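Long-range contacts in probable hydrolase (Pseudomonas aeruginosa, PDB 7AL6), which is of unknown function but has an alpha/beta hydrolase fold and is probably a hydrolase, possibly a lipolytic one: residues 120-125 with 223-228; 231-236 with 254-259. All coordinates share one frame; numbering follows the deposited sequence.

Interaction 1. Residues 120-125 with 223-228; sequences ERLALI and RSVECP
Where Arg121 comes closest to Pro228, with CA atoms 5.3 Å apart, residues 225-228 run at 95° to residues 120-122, and one backbone hydrogen bond joins the segments, from Leu122 N to Pro228 O at 3.1 Å. The ring of Pro228 lies against the side chain of Arg121. Pro228 CG sits over one face of the guanidinium, 3.5 Å from Arg121 NH2, while the bend at chi2 (-92°) places Arg121 CD 3.8 Å from Pro228 CB. Polar contacts also hold the guanidinium: Arg121 NH2 bonds to Glu120 O at 2.9 Å, approaching from above the carbonyl plane, and NH1 forms a salt bridge with the C-terminal carboxylate of Arg286. In this alpha/beta hydrolase fold the loop leads from helix 215-223 into strand 229-234, which then runs parallel to 119-125; Leu122 also bonds through its backbone to Ser230. Cys227 SG lies 3.8 Å from Leu122 CG, and Cys227 CB comes to 3.3 Å from Glu120 O. Earlier in the loop, Val225 CG1 and Leu122 CD1 touch loosely at 4.4 Å, next to helix 103-114, where Val225 meets Val109 and Leu122 meets Ala112.

Interaction 2. Residues 231-236 with 254-259; sequences LVLAEQ and FERHHL
Leu231 N donates to Glu255 O at 2.7 Å, the first of five backbone hydrogen bonds that tie the two segments into a parallel ladder. His257 then uses both its polar backbone atoms: its N bonds to Leu231 O, and its O accepts Leu233 N at 2.9 Å. Leu259 repeats the pattern, giving its N to Leu233 O and accepting Glu235 N. The Glu235 N to Leu259 O bond is short at 2.7 Å but bent, with an angle of 133° at the hydrogen. Weaker CA-H...O contacts fill in between, among them Arg256 CA to Leu231 O at 3.3 Å. Strands 229-234 and 255-259 are the last two of the central, mostly parallel sheet of the alpha/beta hydrolase fold, joined by a helical crossover, and 255-259 is its outermost strand on this side within the chain. On the face bearing Leu231, Leu233, Arg256 and His258, the side chains of Leu233 and His258 lie side by side and point the same way. Leu233 CD1 approaches the imidazole obliquely, 3.6 Å from NE2 of His258, and helix 245-250 covers this face through Leu249, which touches Leu231, Leu233 and Arg256. On the other face Val232 CG1 meets Leu259 CD1 at 4.0 Å. CG1, anti to the backbone N (chi1 164°), is the branch that touches; the two side chains cross at a slant, and Leu265 packs on both residues. Glu255, at the start of its strand, forms a salt bridge with Arg286.

Strand 229-234 connects the two contacts: interaction 1 holds the loop that leads into it against strand 119-125, and interaction 2 pairs its later residues with 255-259. The centres are 14 Å apart, yet the contacts touch directly. Leu124 O lies 2.8 Å from Val232 N, a probable hydrogen bond, and Leu124 CB packs on Leu231 CD1 at 3.7 Å. Arg286 also reaches both, its terminal carboxylate pairing with Arg121 and its guanidinium with Glu255. Both contacts lead to a possible Ser102-His263-Asp126 catalytic triad: strand 119-125 ends just before Asp126, and Ala234 of interaction 2 touches the site, its N donating a hydrogen bond to Asp126 OD1 that probably contributes to orienting the carboxylate.

Interaction 1. Residues 120-125 with 223-228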
loop_
_atom_site.group_PDB
_atom_site.type_symbol
_atom_site.label_atom_id
_atom_site.label_comp_id
_atom_site.label_asym_id
_atom_site.label_seq_id
_atom_site.Cartn_x
_atom_site.Cartn_y
_atom_site.Cartn_z
ATOM N N GLU A 120 33.721 -1.954 -2.908
ATOM C CA GLU A 120 35.094 -2.382 -3.127
ATOM C C GLU A 120 35.672 -1.845 -4.449
ATOM O O GLU A 120 36.830 -1.435 -4.482
ATOM C CB GLU A 120 35.176 -3.895 -3.103
ATOM C CG GLU A 120 34.867 -4.503 -1.739
ATOM C CD GLU A 120 35.018 -6.011 -1.710
ATOM O OE1 GLU A 120 36.010 -6.465 -1.088
ATOM O OE2 GLU A 120 34.148 -6.739 -2.279
ATOM N N ARG A 121 34.891 -1.902 -5.523
ATOM C CA ARG A 121 35.275 -1.488 -6.890
ATOM C C ARG A 121 34.072 -0.930 -7.669
ATOM O O ARG A 121 32.963 -1.307 -7.369
ATOM C CB ARG A 121 35.853 -2.693 -7.637
ATOM C CG ARG A 121 36.933 -3.465 -6.896
ATOM C CD ARG A 121 38.322 -2.960 -7.214
ATOM N NE ARG A 121 39.433 -3.708 -6.654
ATOM C CZ ARG A 121 39.961 -3.511 -5.461
ATOM N NH1 ARG A 121 40.997 -4.223 -5.086
ATOM N NH2 ARG A 121 39.467 -2.616 -4.640
ATOM N N LEU A 122 34.310 -0.062 -8.645
ATOM C CA LEU A 122 33.263 0.468 -9.546
ATOM C C LEU A 122 33.633 0.157 -10.998
ATOM O O LEU A 122 34.715 0.530 -11.394
ATOM C CB LEU A 122 33.153 1.984 -9.426
ATOM C CG LEU A 122 32.418 2.567 -8.239
ATOM C CD1 LEU A 122 31.967 3.966 -8.579
ATOM C CD2 LEU A 122 31.247 1.709 -7.817
ATOM N N ALA A 123 32.768 -0.495 -11.761
ATOM C CA ALA A 123 32.915 -0.700 -13.212
ATOM C C ALA A 123 31.779 0.115 -13.828
ATOM O O ALA A 123 30.630 -0.194 -13.577
ATOM C CB ALA A 123 32.884 -2.151 -13.572
ATOM N N LEU A 124 32.111 1.144 -14.584
ATOM C CA LEU A 124 31.128 2.078 -15.116
ATOM C C LEU A 124 31.114 1.996 -16.638
ATOM O O LEU A 124 32.180 2.005 -17.273
ATOM C CB LEU A 124 31.422 3.482 -14.653
ATOM C CG LEU A 124 31.646 3.677 -13.149
ATOM C CD1 LEU A 124 31.978 5.117 -12.853
ATOM C CD2 LEU A 124 30.411 3.264 -12.339
ATOM N N ILE A 125 29.917 1.943 -17.213
ATOM C CA ILE A 125 29.738 1.937 -18.685
ATOM C C ILE A 125 29.049 3.239 -19.125
ATOM O O ILE A 125 27.862 3.388 -18.869
ATOM C CB ILE A 125 28.975 0.704 -19.184
ATOM C CG1 ILE A 125 29.589 -0.601 -18.690
ATOM C CG2 ILE A 125 28.880 0.728 -20.689
ATOM C CD1 ILE A 125 28.751 -1.802 -18.970
ATOM N N ARG A 223 34.475 13.133 -6.612
ATOM C CA ARG A 223 35.718 13.335 -5.875
ATOM C C ARG A 223 35.764 12.485 -4.622
ATOM O O ARG A 223 36.849 12.102 -4.176
ATOM C CB ARG A 223 35.889 14.805 -5.467
ATOM C CG ARG A 223 36.322 15.724 -6.584
ATOM C CD ARG A 223 37.819 15.605 -6.893
ATOM N NE ARG A 223 38.054 15.950 -8.283
ATOM C CZ ARG A 223 38.338 17.170 -8.700
ATOM N NH1 ARG A 223 38.464 18.158 -7.815
ATOM N NH2 ARG A 223 38.518 17.399 -9.998
ATOM N N SER A 224 34.609 12.201 -4.038
ATOM C CA SER A 224 34.475 11.400 -2.801
ATOM C C SER A 224 34.626 9.897 -3.050
ATOM O O SER A 224 34.721 9.192 -2.086
ATOM C CB SER A 224 33.205 11.707 -2.097
ATOM O OG SER A 224 33.294 12.961 -1.474
ATOM N N VAL A 225 34.610 9.426 -4.287
ATOM C CA VAL A 225 34.779 7.975 -4.555
ATOM C C VAL A 225 36.169 7.587 -4.031
ATOM O O VAL A 225 37.112 8.283 -4.336
ATOM C CB VAL A 225 34.617 7.630 -6.041
ATOM C CG1 VAL A 225 35.052 6.215 -6.327
ATOM C CG2 VAL A 225 33.199 7.857 -6.519
ATOM N N GLU A 226 36.291 6.524 -3.258
ATOM C CA GLU A 226 37.584 6.126 -2.678
ATOM C C GLU A 226 38.119 4.867 -3.346
ATOM O O GLU A 226 39.300 4.645 -3.236
ATOM C CB GLU A 226 37.453 5.857 -1.186
ATOM C CG GLU A 226 36.941 7.028 -0.390
ATOM C CD GLU A 226 36.932 6.809 1.105
ATOM O OE1 GLU A 226 37.442 5.836 1.534
ATOM O OE2 GLU A 226 36.420 7.627 1.798
ATOM N N CYS A 227 37.297 4.140 -4.086
ATOM C CA CYS A 227 37.703 2.848 -4.591
ATOM C C CYS A 227 38.230 2.927 -6.009
ATOM O O CYS A 227 38.029 3.914 -6.711
ATOM C CB CYS A 227 36.530 1.856 -4.548
ATOM S SG CYS A 227 35.159 2.372 -5.636
ATOM N N PRO A 228 38.933 1.885 -6.446
ATOM C CA PRO A 228 39.320 1.787 -7.852
ATOM C C PRO A 228 38.093 1.845 -8.738
ATOM O O PRO A 228 37.054 1.265 -8.424
ATOM C CB PRO A 228 40.005 0.419 -7.946
ATOM C CG PRO A 228 40.508 0.150 -6.537
ATOM C CD PRO A 228 39.474 0.787 -5.630
#

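Interaction 2. Residues 231-236 with 254-259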
loop_
_atom_site.group_PDB
_atom_site.type_symbol
_atom_site.label_atom_id
_atom_site.label_comp_id
_atom_site.label_asym_id
_atom_site.label_seq_id
_atom_site.Cartn_x
_atom_site.Cartn_y
_atom_site.Cartn_z
ATOM N N LEU A 231 36.228 2.974 -16.003
ATOM C CA LEU A 231 35.231 3.635 -16.826
ATOM C C LEU A 231 35.382 3.310 -18.315
ATOM O O LEU A 231 36.447 3.534 -18.923
ATOM C CB LEU A 231 35.289 5.139 -16.611
ATOM C CG LEU A 231 34.353 5.982 -17.470
ATOM C CD1 LEU A 231 32.858 5.720 -17.246
ATOM C CD2 LEU A 231 34.689 7.414 -17.184
ATOM N N VAL A 232 34.287 2.846 -18.922
ATOM C CA VAL A 232 34.234 2.583 -20.363
ATOM C C VAL A 232 33.483 3.717 -21.032
ATOM O O VAL A 232 32.401 4.125 -20.580
ATOM C CB VAL A 232 33.586 1.233 -20.672
ATOM C CG1 VAL A 232 33.194 1.161 -22.166
ATOM C CG2 VAL A 232 34.555 0.119 -20.291
ATOM N N LEU A 233 34.066 4.227 -22.114
ATOM C CA LEU A 233 33.570 5.394 -22.834
ATOM C C LEU A 233 33.303 4.968 -24.264
ATOM O O LEU A 233 34.223 4.509 -24.940
ATOM C CB LEU A 233 34.599 6.523 -22.810
ATOM C CG LEU A 233 34.883 6.958 -21.372
ATOM C CD1 LEU A 233 36.201 7.659 -21.274
ATOM C CD2 LEU A 233 33.737 7.849 -20.916
ATOM N N ALA A 234 32.043 5.036 -24.661
ATOM C CA ALA A 234 31.575 4.649 -26.000
ATOM C C ALA A 234 31.974 5.760 -26.973
ATOM O O ALA A 234 31.600 6.875 -26.707
ATOM C CB ALA A 234 30.092 4.435 -26.001
ATOM N N GLU A 235 32.543 5.429 -28.122
ATOM C CA GLU A 235 32.980 6.595 -29.049
ATOM C C GLU A 235 31.818 7.591 -29.516
ATOM O O GLU A 235 31.822 8.836 -29.691
ATOM C CB GLU A 235 33.399 5.960 -30.371
ATOM C CG GLU A 235 33.904 6.970 -31.383
ATOM C CD GLU A 235 34.569 6.389 -32.619
ATOM O OE1 GLU A 235 34.877 7.168 -33.540
ATOM O OE2 GLU A 235 34.786 5.169 -32.660
ATOM N N GLN A 236 30.667 6.967 -29.698
ATOM C CA GLN A 236 29.391 7.589 -30.103
ATOM C C GLN A 236 28.410 7.732 -28.932
ATOM O O GLN A 236 27.254 7.995 -29.203
ATOM C CB GLN A 236 28.825 6.816 -31.280
ATOM C CG GLN A 236 29.469 7.244 -32.578
ATOM C CD GLN A 236 28.899 6.501 -33.749
ATOM O OE1 GLN A 236 29.290 5.382 -34.031
ATOM N NE2 GLN A 236 27.957 7.123 -34.432
ATOM N N PHE A 254 40.183 7.688 -12.361
ATOM C CA PHE A 254 39.547 6.489 -12.905
ATOM C C PHE A 254 40.348 5.945 -14.083
ATOM O O PHE A 254 40.871 6.709 -14.892
ATOM C CB PHE A 254 38.102 6.791 -13.343
ATOM C CG PHE A 254 37.244 7.439 -12.279
ATOM C CD1 PHE A 254 37.569 7.354 -10.937
ATOM C CD2 PHE A 254 36.092 8.127 -12.630
ATOM C CE1 PHE A 254 36.781 7.954 -9.978
ATOM C CE2 PHE A 254 35.299 8.716 -11.664
ATOM C CZ PHE A 254 35.639 8.622 -10.345
ATOM N N GLU A 255 40.428 4.611 -14.194
ATOM C CA GLU A 255 40.905 3.990 -15.424
ATOM C C GLU A 255 39.876 4.216 -16.539
ATOM O O GLU A 255 38.668 4.089 -16.323
ATOM C CB GLU A 255 41.141 2.485 -15.222
ATOM C CG GLU A 255 42.158 2.114 -14.103
ATOM C CD GLU A 255 42.223 0.597 -13.831
ATOM O OE1 GLU A 255 42.138 -0.185 -14.793
ATOM O OE2 GLU A 255 42.363 0.167 -12.654
ATOM N N ARG A 256 40.344 4.610 -17.722
ATOM C CA ARG A 256 39.462 4.978 -18.824
ATOM C C ARG A 256 39.775 4.076 -20.006
ATOM O O ARG A 256 40.943 3.881 -20.350
ATOM C CB ARG A 256 39.600 6.463 -19.198
ATOM C CG ARG A 256 39.234 7.453 -18.105
ATOM C CD ARG A 256 39.411 8.953 -18.541
ATOM N NE ARG A 256 40.731 9.222 -19.128
ATOM C CZ ARG A 256 41.827 9.609 -18.460
ATOM N NH1 ARG A 256 41.822 9.801 -17.146
ATOM N NH2 ARG A 256 42.958 9.799 -19.121
ATOM N N HIS A 257 38.742 3.513 -20.624
ATOM C CA HIS A 257 38.916 2.700 -21.820
ATOM C C HIS A 257 37.958 3.208 -22.880
ATOM O O HIS A 257 36.741 3.251 -22.667
ATOM C CB HIS A 257 38.709 1.211 -21.522
ATOM C CG HIS A 257 39.890 0.577 -20.851
ATOM N ND1 HIS A 257 40.114 0.667 -19.492
ATOM C CD2 HIS A 257 40.955 -0.082 -21.366
ATOM C CE1 HIS A 257 41.254 0.075 -19.196
ATOM N NE2 HIS A 257 41.774 -0.404 -20.313
ATOM N N HIS A 258 38.517 3.659 -23.994
ATOM C CA HIS A 258 37.743 4.210 -25.090
ATOM C C HIS A 258 37.439 3.080 -26.044
ATOM O O HIS A 258 38.365 2.420 -26.529
ATOM C CB HIS A 258 38.529 5.296 -25.820
ATOM C CG HIS A 258 38.730 6.500 -24.993
ATOM N ND1 HIS A 258 39.806 6.636 -24.137
ATOM C CD2 HIS A 258 37.927 7.565 -24.779
ATOM C CE1 HIS A 258 39.690 7.782 -23.491
ATOM N NE2 HIS A 258 38.557 8.355 -23.847
ATOM N N LEU A 259 36.161 2.854 -26.325
ATOM C CA LEU A 259 35.812 1.748 -27.202
ATOM C C LEU A 259 34.791 2.202 -28.226
ATOM O O LEU A 259 34.086 3.199 -28.027
ATOM C CB LEU A 259 35.238 0.560 -26.414
ATOM C CG LEU A 259 36.197 -0.192 -25.502
ATOM C CD1 LEU A 259 35.415 -1.144 -24.586
ATOM C CD2 LEU A 259 37.162 -0.956 -26.358
#